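Transaminase (Bacillus megaterium, PDB 5G0A) probably catalyses S-selective transfer of amino groups between amines and carbonyl acceptors, using pyridoxal-5'-phosphate as cofactor in a class-III aminotransferase fold. Local coordinates at residues S215-Y218 / T219-M222; L345-M348 / M349-F353; A460-Y463 / A464-L468; G83-W86 / D87-T91; E15-R18 / K19-R23. All blocks are in the same frame, centred on the assembly; numbering follows the deposited sequence.

Overall arrangement
All five contacts are local, each made within one continuous stretch of chain, and no two of them touch. Contacts 1, 2, 3 and 5 sit on four different helices; contact 4 is a loop turn. Contact 1 is the most buried, five of its eight residues being enclosed, partly by a second subunit. Contacts 2 and 3 touch no other chain and pair an apolar inner side with acidic residues, most of which pair with lysines or a histidine of the same chain. Contacts 4 and 5, centres about 35 Å apart, both meet the third subunit; contact 4 adds an edge-to-face aromatic pair to its aliphatic packing, and contact 5 an arginine folded back on two carbonyls. Contacts 2 and 5 run past a helix end into the turn after it.

Contact 1: S215-Y218 / T219-M222; sequences SVKY and TRRM
Thr219 bonds twice to the carbonyl of Ser215: its hydroxyl OG1 donates to Ser215 O at 2.7 Å, while its backbone N reaches the same oxygen at 3.1 Å from the opposite face of the carbonyl plane. OG1 lies beside the backbone N (chi1 -55°), which turns it back to the preceding turn of the helix. Regular i to i+4 bonds follow, such as Arg220 N to Val216 O at 2.9 Å. The aromatic contact is Met222 on Tyr218. Met222 CG stands over one face of the Tyr218 ring, 4.0 Å from its centroid, in a CH-pi contact, and Met222 SD comes obliquely to Tyr218 CE2 at 3.6 Å, a Met-aromatic pair. Among the charged groups, Lys217 NZ lies 4.3 Å from Arg220 NH2 and 4.4 Å from Arg221 NH1; both like-charge approaches are probably eased because Arg220 is salt-bridged to Glu224 and Glu212, and Arg221 to Glu145 of the second subunit. Tyr218 packs edge-to-face against Tyr218 of the second subunit. Helix 214-226 sets Val216 on helix 251-262 and Met222 on strand 189-192.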
loop_
_atom_site.group_PDB
_atom_site.type_symbol
_atom_site.label_atom_id
_atom_site.label_comp_id
_atom_site.label_asym_id
_atom_site.label_seq_id
_atom_site.Cartn_x
_atom_site.Cartn_y
_atom_site.Cartn_z
ATOM N N SER B 215 -6.459 9.269 25.813
ATOM C CA SER B 215 -5.760 9.389 24.535
ATOM C C SER B 215 -4.537 8.476 24.486
ATOM O O SER B 215 -4.324 7.776 23.489
ATOM C CB SER B 215 -5.360 10.842 24.266
ATOM O OG SER B 215 -4.441 11.266 25.249
ATOM N N VAL B 216 -3.717 8.518 25.541
ATOM C CA VAL B 216 -2.544 7.651 25.659
ATOM C C VAL B 216 -2.933 6.170 25.746
ATOM O O VAL B 216 -2.325 5.305 25.088
ATOM C CB VAL B 216 -1.654 8.061 26.858
ATOM C CG1 VAL B 216 -0.516 7.067 27.057
ATOM C CG2 VAL B 216 -1.121 9.488 26.674
ATOM N N LYS B 217 -3.944 5.866 26.560
ATOM C CA LYS B 217 -4.423 4.483 26.686
ATOM C C LYS B 217 -4.762 3.867 25.335
ATOM O O LYS B 217 -4.345 2.750 25.019
ATOM C CB LYS B 217 -5.650 4.393 27.621
ATOM C CG LYS B 217 -6.249 2.992 27.685
ATOM C CD LYS B 217 -7.716 2.987 28.088
ATOM C CE LYS B 217 -8.280 1.574 28.046
ATOM N NZ LYS B 217 -7.908 0.776 29.251
ATOM N N TYR B 218 -5.529 4.589 24.533
ATOM C CA TYR B 218 -5.951 4.039 23.273
ATOM C C TYR B 218 -4.796 3.979 22.270
ATOM O O TYR B 218 -4.729 3.055 21.460
ATOM C CB TYR B 218 -7.172 4.767 22.699
ATOM C CG TYR B 218 -7.677 4.086 21.459
ATOM C CD1 TYR B 218 -8.066 2.734 21.491
ATOM C CD2 TYR B 218 -7.734 4.754 20.240
ATOM C CE1 TYR B 218 -8.512 2.089 20.358
ATOM C CE2 TYR B 218 -8.183 4.111 19.096
ATOM C CZ TYR B 218 -8.572 2.781 19.161
ATOM O OH TYR B 218 -9.016 2.126 18.036
ATOM N N THR B 219 -3.878 4.947 22.349
ATOM C CA THR B 219 -2.653 4.878 21.533
ATOM C C THR B 219 -1.888 3.582 21.836
ATOM O O THR B 219 -1.457 2.860 20.937
ATOM C CB THR B 219 -1.731 6.105 21.776
ATOM O OG1 THR B 219 -2.465 7.314 21.556
ATOM C CG2 THR B 219 -0.514 6.086 20.843
ATOM N N ARG B 220 -1.741 3.272 23.116
ATOM C CA ARG B 220 -1.018 2.062 23.520
ATOM C C ARG B 220 -1.751 0.813 23.010
ATOM O O ARG B 220 -1.120 -0.104 22.514
ATOM C CB ARG B 220 -0.907 2.014 25.043
ATOM C CG ARG B 220 -0.218 0.764 25.578
ATOM C CD ARG B 220 -0.252 0.697 27.103
ATOM N NE ARG B 220 -1.554 1.035 27.680
ATOM C CZ ARG B 220 -2.570 0.186 27.859
ATOM N NH1 ARG B 220 -2.477 -1.088 27.491
ATOM N NH2 ARG B 220 -3.699 0.626 28.401
ATOM N N ARG B 221 -3.076 0.804 23.143
ATOM C CA ARG B 221 -3.909 -0.311 22.656
ATOM C C ARG B 221 -3.718 -0.561 21.165
ATOM O O ARG B 221 -3.648 -1.710 20.726
ATOM C CB ARG B 221 -5.393 -0.048 22.959
ATOM C CG ARG B 221 -5.802 -0.251 24.406
ATOM C CD ARG B 221 -6.374 -1.652 24.623
ATOM N NE ARG B 221 -7.689 -1.829 24.002
ATOM C CZ ARG B 221 -8.845 -2.012 24.652
ATOM N NH1 ARG B 221 -8.899 -2.040 25.981
ATOM N NH2 ARG B 221 -9.962 -2.177 23.957
ATOM N N MET B 222 -3.648 0.527 20.386
ATOM C CA MET B 222 -3.445 0.418 18.951
ATOM C C MET B 222 -2.087 -0.190 18.655
ATOM O O MET B 222 -1.958 -1.047 17.798
ATOM C CB MET B 222 -3.542 1.797 18.278
ATOM C CG MET B 222 -4.948 2.368 18.180
ATOM S SD MET B 222 -4.850 4.095 17.629
ATOM C CE MET B 222 -3.812 3.857 16.214
#

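Contact 2: L345-M348 / M349-F353; sequences LEVM and MEENF
Phe353 N donates to Met348 O at 3.1 Å, in the carbonyl plane, a bond back into the last turn of helix 335-350. It belongs to a Schellman motif in which Asn352 takes positive phi. Upstream, Leu345 O is taken by Met349 N at 2.9 Å, Glu346 O by Glu350 N and Val347 O by Glu351 N at 3.0 Å, so the carbonyls of all four residues 345-348 have donors. The carboxylates find theirs outside the turn: Glu350 OE2 and Glu351 OE2 share Lys70, and Glu346 pairs with Lys96. Val347 CG1, anti to the backbone N (chi1 176°), is the branch that lies 3.9 Å from Glu351 OE2, the two side chains running side by side, and it also meets CE1 of the Phe353 ring at 4.0 Å. Met348 CG meets Phe353 CB at 3.6 Å, the side chains crossing at about a right angle. Leu345 and Met349 lean on helix 92-105, while Phe353 starts helix 353-374 and touches Asn448.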
loop_
_atom_site.group_PDB
_atom_site.type_symbol
_atom_site.label_atom_id
_atom_site.label_comp_id
_atom_site.label_asym_id
_atom_site.label_seq_id
_atom_site.Cartn_x
_atom_site.Cartn_y
_atom_site.Cartn_z
ATOM N N LEU B 345 21.675 31.155 14.873
ATOM C CA LEU B 345 21.811 30.551 16.199
ATOM C C LEU B 345 22.752 31.382 17.089
ATOM O O LEU B 345 22.530 31.504 18.302
ATOM C CB LEU B 345 22.311 29.106 16.082
ATOM C CG LEU B 345 21.314 28.173 15.359
ATOM C CD1 LEU B 345 21.808 26.730 15.317
ATOM C CD2 LEU B 345 19.938 28.272 16.007
ATOM N N GLU B 346 23.792 31.941 16.478
ATOM C CA GLU B 346 24.770 32.745 17.251
ATOM C C GLU B 346 24.111 34.004 17.771
ATOM O O GLU B 346 24.317 34.373 18.928
ATOM C CB GLU B 346 26.003 33.063 16.406
ATOM C CG GLU B 346 26.945 31.868 16.333
ATOM C CD GLU B 346 27.948 31.978 15.213
ATOM O OE1 GLU B 346 27.841 32.915 14.399
ATOM O OE2 GLU B 346 28.835 31.110 15.144
ATOM N N VAL B 347 23.304 34.651 16.922
ATOM C CA VAL B 347 22.556 35.851 17.328
ATOM C C VAL B 347 21.520 35.534 18.411
ATOM O O VAL B 347 21.405 36.248 19.416
ATOM C CB VAL B 347 21.883 36.563 16.119
ATOM C CG1 VAL B 347 21.033 37.741 16.600
ATOM C CG2 VAL B 347 22.927 37.045 15.117
ATOM N N MET B 348 20.754 34.462 18.187
ATOM C CA MET B 348 19.793 33.974 19.158
ATOM C C MET B 348 20.447 33.747 20.534
ATOM O O MET B 348 19.895 34.146 21.547
ATOM C CB MET B 348 19.163 32.687 18.618
ATOM C CG MET B 348 17.671 32.629 18.799
ATOM S SD MET B 348 17.010 31.142 18.037
ATOM C CE MET B 348 16.209 31.836 16.577
ATOM N N MET B 349 21.623 33.129 20.569
ATOM C CA MET B 349 22.325 32.870 21.826
ATOM C C MET B 349 22.882 34.154 22.459
ATOM O O MET B 349 22.690 34.407 23.660
ATOM C CB MET B 349 23.462 31.859 21.622
ATOM C CG MET B 349 22.997 30.425 21.365
ATOM S SD MET B 349 24.371 29.258 21.243
ATOM C CE MET B 349 25.190 29.885 19.778
ATOM N N GLU B 350 23.570 34.953 21.648
ATOM C CA GLU B 350 24.286 36.137 22.146
ATOM C C GLU B 350 23.335 37.213 22.678
ATOM O O GLU B 350 23.675 37.933 23.633
ATOM C CB GLU B 350 25.206 36.710 21.061
ATOM C CG GLU B 350 24.621 37.877 20.283
ATOM C CD GLU B 350 25.307 38.153 18.958
ATOM O OE1 GLU B 350 26.338 37.516 18.657
ATOM O OE2 GLU B 350 24.795 39.017 18.211
ATOM N N GLU B 351 22.153 37.330 22.063
ATOM C CA GLU B 351 21.194 38.371 22.427
ATOM C C GLU B 351 20.066 37.842 23.289
ATOM O O GLU B 351 19.120 38.570 23.603
ATOM C CB GLU B 351 20.647 39.093 21.188
ATOM C CG GLU B 351 21.750 39.751 20.360
ATOM C CD GLU B 351 21.245 40.650 19.242
ATOM O OE1 GLU B 351 20.038 40.951 19.186
ATOM O OE2 GLU B 351 22.081 41.062 18.406
ATOM N N ASN B 352 20.175 36.564 23.664
ATOM C CA ASN B 352 19.240 35.948 24.600
ATOM C C ASN B 352 17.785 36.015 24.092
ATOM O O ASN B 352 16.862 36.383 24.816
ATOM C CB ASN B 352 19.414 36.586 26.004
ATOM C CG ASN B 352 20.883 36.664 26.435
ATOM O OD1 ASN B 352 21.571 35.646 26.564
ATOM N ND2 ASN B 352 21.368 37.877 26.646
ATOM N N PHE B 353 17.572 35.663 22.820
ATOM C CA PHE B 353 16.221 35.683 22.260
ATOM C C PHE B 353 15.263 34.710 22.961
ATOM O O PHE B 353 14.061 34.956 23.016
ATOM C CB PHE B 353 16.248 35.313 20.771
ATOM C CG PHE B 353 16.538 36.464 19.851
ATOM C CD1 PHE B 353 17.714 37.195 19.971
ATOM C CD2 PHE B 353 15.648 36.790 18.835
ATOM C CE1 PHE B 353 17.983 38.257 19.109
ATOM C CE2 PHE B 353 15.906 37.853 17.980
ATOM C CZ PHE B 353 17.082 38.584 18.120
#

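Contact 3: A460-Y463 / A464-L468; sequences ALDY and ALDYL
Leu465 overlaps Leu461 one turn back, the two side chains crossing at a slant with Leu465 CG 3.8 Å from Leu461 CD1. The torsions differ: Leu461 has CG anti to its backbone N (chi1 180°), whereas Leu465 has CG beside the backbone N (chi1 -68°), and this brings Leu465 CG also to 3.4 Å from Leu461 O. Ala464 CB, with no branch to place, rests 3.4 Å from Ala460 O. These residues form the apolar side of helix 451-468, the last helix of this class-III aminotransferase chain. Leu461, Ala464 and Leu465 all touch Ile422 of helix 418-427, and Leu465 also reaches Ile392 of strand 387-392. The backbone is ordinary alpha-helix: Leu465 N to Leu461 O measures 2.8 Å with an N-H...O angle of 161°, and Asp466 N to Asp462 O is similarly straight. The next bond in the series, Tyr467 N to Tyr463 O, is weak at 3.4 Å. Two acids share the polar side, Asp462 OD1 standing 4.5 Å from Asp466 OD2. The repulsion expected from this spacing is probably offset because Asp462 is held by Lys374 and His375. Tyr463 passes its ring obliquely by Ala464 N, and its hydroxyl bonds Glu428; Tyr467 makes a cation-pi contact with Lys425.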
loop_
_atom_site.group_PDB
_atom_site.type_symbol
_atom_site.label_atom_id
_atom_site.label_comp_id
_atom_site.label_asym_id
_atom_site.label_seq_id
_atom_site.Cartn_x
_atom_site.Cartn_y
_atom_site.Cartn_z
ATOM N N ALA B 460 -5.632 45.766 17.748
ATOM C CA ALA B 460 -6.321 45.398 16.517
ATOM C C ALA B 460 -7.252 44.221 16.742
ATOM O O ALA B 460 -8.318 44.160 16.144
ATOM C CB ALA B 460 -5.322 45.083 15.406
ATOM N N LEU B 461 -6.831 43.296 17.604
ATOM C CA LEU B 461 -7.639 42.148 17.986
ATOM C C LEU B 461 -8.869 42.613 18.788
ATOM O O LEU B 461 -9.969 42.110 18.580
ATOM C CB LEU B 461 -6.798 41.159 18.804
ATOM C CG LEU B 461 -7.461 39.875 19.311
ATOM C CD1 LEU B 461 -8.213 39.177 18.187
ATOM C CD2 LEU B 461 -6.422 38.954 19.937
ATOM N N ASP B 462 -8.655 43.572 19.690
ATOM C CA ASP B 462 -9.720 44.174 20.510
ATOM C C ASP B 462 -10.814 44.685 19.563
ATOM O O ASP B 462 -11.963 44.248 19.634
ATOM C CB ASP B 462 -9.118 45.310 21.353
ATOM C CG ASP B 462 -9.996 45.733 22.553
ATOM O OD1 ASP B 462 -11.064 45.136 22.812
ATOM O OD2 ASP B 462 -9.574 46.677 23.249
ATOM N N TYR B 463 -10.424 45.571 18.648
ATOM C CA TYR B 463 -11.280 46.047 17.556
ATOM C C TYR B 463 -11.981 44.925 16.779
ATOM O O TYR B 463 -13.170 45.033 16.460
ATOM C CB TYR B 463 -10.451 46.919 16.597
ATOM C CG TYR B 463 -11.201 47.398 15.379
ATOM C CD1 TYR B 463 -12.079 48.481 15.463
ATOM C CD2 TYR B 463 -11.031 46.780 14.137
ATOM C CE1 TYR B 463 -12.775 48.922 14.350
ATOM C CE2 TYR B 463 -11.721 47.219 13.020
ATOM C CZ TYR B 463 -12.587 48.292 13.133
ATOM O OH TYR B 463 -13.284 48.733 12.037
ATOM N N ALA B 464 -11.242 43.861 16.464
ATOM C CA ALA B 464 -11.767 42.733 15.691
ATOM C C ALA B 464 -12.859 41.964 16.441
ATOM O O ALA B 464 -13.903 41.624 15.868
ATOM C CB ALA B 464 -10.631 41.785 15.300
ATOM N N LEU B 465 -12.600 41.684 17.715
ATOM C CA LEU B 465 -13.521 40.919 18.550
ATOM C C LEU B 465 -14.788 41.713 18.889
ATOM O O LEU B 465 -15.858 41.129 19.053
ATOM C CB LEU B 465 -12.816 40.429 19.819
ATOM C CG LEU B 465 -11.720 39.368 19.620
ATOM C CD1 LEU B 465 -11.001 39.086 20.924
ATOM C CD2 LEU B 465 -12.260 38.072 19.023
ATOM N N ASP B 466 -14.665 43.037 18.984
ATOM C CA ASP B 466 -15.836 43.909 19.110
ATOM C C ASP B 466 -16.814 43.627 17.976
ATOM O O ASP B 466 -18.003 43.426 18.209
ATOM C CB ASP B 466 -15.434 45.388 19.078
ATOM C CG ASP B 466 -15.082 45.945 20.448
ATOM O OD1 ASP B 466 -15.482 45.363 21.483
ATOM O OD2 ASP B 466 -14.407 46.996 20.484
ATOM N N TYR B 467 -16.293 43.598 16.750
ATOM C CA TYR B 467 -17.088 43.388 15.548
ATOM C C TYR B 467 -17.644 41.966 15.472
ATOM O O TYR B 467 -18.768 41.764 15.019
ATOM C CB TYR B 467 -16.253 43.712 14.303
ATOM C CG TYR B 467 -16.944 43.447 12.980
ATOM C CD1 TYR B 467 -17.752 44.419 12.381
ATOM C CD2 TYR B 467 -16.784 42.226 12.322
ATOM C CE1 TYR B 467 -18.384 44.177 11.167
ATOM C CE2 TYR B 467 -17.410 41.974 11.109
ATOM C CZ TYR B 467 -18.209 42.949 10.536
ATOM O OH TYR B 467 -18.831 42.696 9.329
ATOM N N LEU B 468 -16.854 40.985 15.906
ATOM C CA LEU B 468 -17.304 39.595 15.921
ATOM C C LEU B 468 -18.540 39.385 16.808
ATOM O O LEU B 468 -19.463 38.672 16.420
ATOM C CB LEU B 468 -16.182 38.655 16.363
ATOM C CG LEU B 468 -16.483 37.160 16.199
ATOM C CD1 LEU B 468 -16.214 36.693 14.772
ATOM C CD2 LEU B 468 -15.663 36.350 17.190
#

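Contact 4: G83-W86 / D87-T91; sequences GFVW and DTYAT. Unlike the reference sequence in segment 87-91: Ala90 (reference Ser).
Trp86 and Tyr89 are joined through the backbone, Tyr89 N donating to Trp86 O at 3.0 Å with an N-H...O angle of 161°, the closing bond of a type I beta turn. The turn lies in the loop between helices 69-78 and 92-105, and Thr91 OG1 caps the latter at Lys94 N. Thr88 CB sits over the six-membered ring of Trp86, 3.6 Å from its centroid, and Thr88 CG2 approaches Trp86 CE2 on the same face at 3.3 Å. The indole can lie over the turn because CG stands between backbone N and carbonyl carbon (chi1 72°). Tyr89 presents its edge to the five-membered ring of Trp86 in an offset edge-to-face pair, planes at 89° and centroids 5.7 Å apart. Apolar packing continues along the two arms: Val85 CB meets Tyr89 CB at 3.8 Å, and Val85 CG2 slides past Thr91 CG2 at 3.6 Å. Exchanging Trp86 for an alanine would probably leave Thr88 CG2 and the Tyr89 edge without the face they pack on. Trp86 N bonds Gln58 of the third subunit. The chemistry implies a turn closed by one backbone bond and backed by an indole face, with the charge of Asp87 probably balanced by Lys94 and Arg116.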
loop_
_atom_site.group_PDB
_atom_site.type_symbol
_atom_site.label_atom_id
_atom_site.label_comp_id
_atom_site.label_asym_id
_atom_site.label_seq_id
_atom_site.Cartn_x
_atom_site.Cartn_y
_atom_site.Cartn_z
ATOM N N GLY B 83 29.548 29.803 -3.760
ATOM C CA GLY B 83 29.883 28.430 -4.129
ATOM C C GLY B 83 28.925 27.387 -3.572
ATOM O O GLY B 83 27.980 27.692 -2.826
ATOM N N PHE B 84 29.202 26.142 -3.934
ATOM C CA PHE B 84 28.396 25.024 -3.466
ATOM C C PHE B 84 29.247 23.764 -3.382
ATOM O O PHE B 84 29.972 23.442 -4.324
ATOM C CB PHE B 84 27.241 24.777 -4.444
ATOM C CG PHE B 84 26.527 23.471 -4.172
ATOM C CD1 PHE B 84 25.726 23.355 -3.034
ATOM C CD2 PHE B 84 26.722 22.360 -4.994
ATOM C CE1 PHE B 84 25.112 22.146 -2.719
ATOM C CE2 PHE B 84 26.097 21.131 -4.682
ATOM C CZ PHE B 84 25.291 21.042 -3.545
ATOM N N VAL B 85 29.142 23.047 -2.266
ATOM C CA VAL B 85 29.628 21.658 -2.217
ATOM C C VAL B 85 28.533 20.795 -1.608
ATOM O O VAL B 85 27.753 21.284 -0.771
ATOM C CB VAL B 85 30.955 21.472 -1.424
ATOM C CG1 VAL B 85 32.114 22.178 -2.137
ATOM C CG2 VAL B 85 30.816 21.904 0.033
ATOM N N TRP B 86 28.473 19.531 -2.030
ATOM C CA TRP B 86 27.474 18.635 -1.479
ATOM C C TRP B 86 28.002 17.906 -0.255
ATOM O O TRP B 86 29.149 18.127 0.170
ATOM C CB TRP B 86 26.895 17.675 -2.523
ATOM C CG TRP B 86 27.759 16.542 -3.029
ATOM C CD1 TRP B 86 28.798 16.616 -3.923
ATOM C CD2 TRP B 86 27.590 15.156 -2.727
ATOM N NE1 TRP B 86 29.280 15.364 -4.204
ATOM C CE2 TRP B 86 28.570 14.446 -3.470
ATOM C CE3 TRP B 86 26.702 14.437 -1.895
ATOM C CZ2 TRP B 86 28.687 13.055 -3.421
ATOM C CZ3 TRP B 86 26.843 13.031 -1.824
ATOM C CH2 TRP B 86 27.842 12.365 -2.587
ATOM N N ASP B 87 27.161 17.045 0.308
ATOM C CA ASP B 87 27.324 16.611 1.702
ATOM C C ASP B 87 28.546 15.721 1.921
ATOM O O ASP B 87 28.948 15.509 3.065
ATOM C CB ASP B 87 26.048 15.874 2.153
ATOM C CG ASP B 87 25.930 15.751 3.666
ATOM O OD1 ASP B 87 26.160 16.759 4.389
ATOM O OD2 ASP B 87 25.578 14.633 4.106
ATOM N N THR B 88 29.117 15.216 0.827
ATOM C CA THR B 88 30.328 14.351 0.870
ATOM C C THR B 88 31.571 15.188 1.229
ATOM O O THR B 88 32.604 14.648 1.664
ATOM C CB THR B 88 30.552 13.616 -0.487
ATOM O OG1 THR B 88 31.440 12.507 -0.291
ATOM C CG2 THR B 88 31.205 14.543 -1.526
ATOM N N TYR B 89 31.455 16.503 1.042
ATOM C CA TYR B 89 32.539 17.434 1.373
ATOM C C TYR B 89 32.280 18.094 2.727
ATOM O O TYR B 89 31.129 18.255 3.130
ATOM C CB TYR B 89 32.691 18.493 0.267
ATOM C CG TYR B 89 33.214 17.920 -1.040
ATOM C CD1 TYR B 89 34.552 17.532 -1.168
ATOM C CD2 TYR B 89 32.362 17.736 -2.145
ATOM C CE1 TYR B 89 35.032 16.987 -2.350
ATOM C CE2 TYR B 89 32.835 17.213 -3.346
ATOM C CZ TYR B 89 34.173 16.832 -3.443
ATOM O OH TYR B 89 34.643 16.293 -4.627
ATOM N N ALA B 90 33.343 18.469 3.440
ATOM C CA ALA B 90 33.167 19.158 4.714
ATOM C C ALA B 90 33.418 20.662 4.597
ATOM O O ALA B 90 34.310 21.092 3.869
ATOM C CB ALA B 90 34.086 18.555 5.785
ATOM N N THR B 91 32.610 21.433 5.320
ATOM C CA THR B 91 32.819 22.871 5.475
ATOM C C THR B 91 32.789 23.254 6.938
ATOM O O THR B 91 32.272 22.519 7.787
ATOM C CB THR B 91 31.768 23.714 4.711
ATOM O OG1 THR B 91 30.476 23.597 5.342
ATOM C CG2 THR B 91 31.692 23.307 3.228
#

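Contact 5: E15-R18 / K19-R23; sequences EWDR and KYLMR
The end of helix 10-20 is closed by an arginine that folds back on it: Arg23, beyond the last turn, sets its guanidinium against the carbonyls of Asp17 and Arg18. Arg23 NH1 and NH2 both donate to Asp17 O, each at 3.2 Å, and the oxygen lies close to the guanidinium plane. NH2 stands well above the carbonyl plane, NH1 is tilted less, and both come from the same face. NH1 also makes a weak bond to Arg18 O. A salt bridge adds to the grip, Asp17 OD1 to Arg23 NH2 at 3.3 Å, with carboxylate and guanidinium planes 23° apart. The chain gets there by bending at chi2 (-78°) and chi3 (73°). A leucine in place of Arg23 would probably leave Asp17 O and the Asp17 carboxylate without these donors and the helix end less firmly tied. Tyr31 bonds Asp17 OD1 and makes a cation-pi contact with Arg23, and Gln28 accepts from Arg23 NH1. Tyr20 OH bonds Glu103 of the third subunit. Within the helix, Tyr20 N bonds Trp16 O at 2.8 Å, and their rings meet obliquely, Trp16 CD1 lying 3.8 Å from Tyr20 CE2.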
loop_
_atom_site.group_PDB
_atom_site.type_symbol
_atom_site.label_atom_id
_atom_site.label_comp_id
_atom_site.label_asym_id
_atom_site.label_seq_id
_atom_site.Cartn_x
_atom_site.Cartn_y
_atom_site.Cartn_z
ATOM N N GLU B 15 0.947 41.058 -12.796
ATOM C CA GLU B 15 0.450 40.401 -13.994
ATOM C C GLU B 15 1.152 39.058 -14.179
ATOM O O GLU B 15 0.495 38.034 -14.414
ATOM C CB GLU B 15 0.663 41.301 -15.223
ATOM C CG GLU B 15 0.317 40.668 -16.562
ATOM C CD GLU B 15 0.666 41.579 -17.726
ATOM O OE1 GLU B 15 0.008 42.636 -17.865
ATOM O OE2 GLU B 15 1.611 41.256 -18.486
ATOM N N TRP B 16 2.473 39.072 -14.030
ATOM C CA TRP B 16 3.276 37.843 -14.135
ATOM C C TRP B 16 2.900 36.830 -13.059
ATOM O O TRP B 16 2.827 35.608 -13.327
ATOM C CB TRP B 16 4.780 38.151 -14.019
ATOM C CG TRP B 16 5.407 38.880 -15.189
ATOM C CD1 TRP B 16 4.922 38.989 -16.469
ATOM C CD2 TRP B 16 6.662 39.561 -15.177
ATOM N NE1 TRP B 16 5.804 39.718 -17.247
ATOM C CE2 TRP B 16 6.874 40.083 -16.478
ATOM C CE3 TRP B 16 7.620 39.809 -14.187
ATOM C CZ2 TRP B 16 8.021 40.820 -16.817
ATOM C CZ3 TRP B 16 8.764 40.551 -14.526
ATOM C CH2 TRP B 16 8.946 41.043 -15.836
ATOM N N ASP B 17 2.707 37.336 -11.847
ATOM C CA ASP B 17 2.327 36.509 -10.702
ATOM C C ASP B 17 0.973 35.847 -10.981
ATOM O O ASP B 17 0.808 34.648 -10.783
ATOM C CB ASP B 17 2.316 37.369 -9.437
ATOM C CG ASP B 17 1.958 36.593 -8.184
ATOM O OD1 ASP B 17 0.756 36.357 -7.967
ATOM O OD2 ASP B 17 2.867 36.250 -7.402
ATOM N N ARG B 18 0.004 36.626 -11.483
ATOM C CA ARG B 18 -1.287 36.045 -11.877
ATOM C C ARG B 18 -1.178 34.982 -12.984
ATOM O O ARG B 18 -1.804 33.930 -12.892
ATOM C CB ARG B 18 -2.277 37.148 -12.316
ATOM C CG ARG B 18 -2.853 37.989 -11.190
ATOM C CD ARG B 18 -3.833 39.035 -11.752
ATOM N NE ARG B 18 -3.938 40.212 -10.887
ATOM C CZ ARG B 18 -3.400 41.411 -11.149
ATOM N NH1 ARG B 18 -2.735 41.642 -12.277
ATOM N NH2 ARG B 18 -3.561 42.394 -10.280
ATOM N N LYS B 19 -0.390 35.265 -14.028
ATOM C CA LYS B 19 -0.381 34.459 -15.236
ATOM C C LYS B 19 0.519 33.227 -15.152
ATOM O O LYS B 19 0.239 32.222 -15.794
ATOM C CB LYS B 19 0.048 35.317 -16.442
ATOM C CG LYS B 19 0.045 34.604 -17.791
ATOM C CD LYS B 19 0.401 35.568 -18.920
ATOM C CE LYS B 19 0.349 34.872 -20.279
ATOM N NZ LYS B 19 0.928 35.692 -21.382
ATOM N N TYR B 20 1.585 33.314 -14.368
ATOM C CA TYR B 20 2.690 32.328 -14.512
ATOM C C TYR B 20 2.954 31.459 -13.291
ATOM O O TYR B 20 3.719 30.503 -13.384
ATOM C CB TYR B 20 3.982 33.018 -14.923
ATOM C CG TYR B 20 3.936 33.653 -16.305
ATOM C CD1 TYR B 20 3.354 32.977 -17.375
ATOM C CD2 TYR B 20 4.499 34.911 -16.532
ATOM C CE1 TYR B 20 3.321 33.540 -18.646
ATOM C CE2 TYR B 20 4.459 35.492 -17.804
ATOM C CZ TYR B 20 3.869 34.795 -18.845
ATOM O OH TYR B 20 3.819 35.333 -20.118
ATOM N N LEU B 21 2.332 31.800 -12.175
ATOM C CA LEU B 21 2.549 31.085 -10.916
ATOM C C LEU B 21 1.312 30.289 -10.518
ATOM O O LEU B 21 0.184 30.786 -10.593
ATOM C CB LEU B 21 2.970 32.036 -9.791
ATOM C CG LEU B 21 4.382 32.636 -10.004
ATOM C CD1 LEU B 21 4.574 33.886 -9.161
ATOM C CD2 LEU B 21 5.464 31.608 -9.690
ATOM N N MET B 22 1.523 29.042 -10.087
ATOM C CA MET B 22 0.412 28.208 -9.610
ATOM C C MET B 22 -0.173 28.737 -8.310
ATOM O O MET B 22 0.561 29.142 -7.398
ATOM C CB MET B 22 0.870 26.748 -9.420
ATOM C CG MET B 22 1.390 26.093 -10.681
ATOM S SD MET B 22 1.571 24.284 -10.475
ATOM C CE MET B 22 -0.132 23.747 -10.615
ATOM N N ARG B 23 -1.500 28.713 -8.231
ATOM C CA ARG B 23 -2.227 29.202 -7.060
ATOM C C ARG B 23 -2.249 28.144 -5.986
ATOM O O ARG B 23 -2.301 26.948 -6.293
ATOM C CB ARG B 23 -3.689 29.498 -7.417
ATOM C CG ARG B 23 -3.898 30.559 -8.480
ATOM C CD ARG B 23 -3.735 31.966 -7.903
ATOM N NE ARG B 23 -2.358 32.384 -7.588
ATOM C CZ ARG B 23 -1.483 32.878 -8.471
ATOM N NH1 ARG B 23 -1.812 33.027 -9.749
ATOM N NH2 ARG B 23 -0.270 33.254 -8.064
#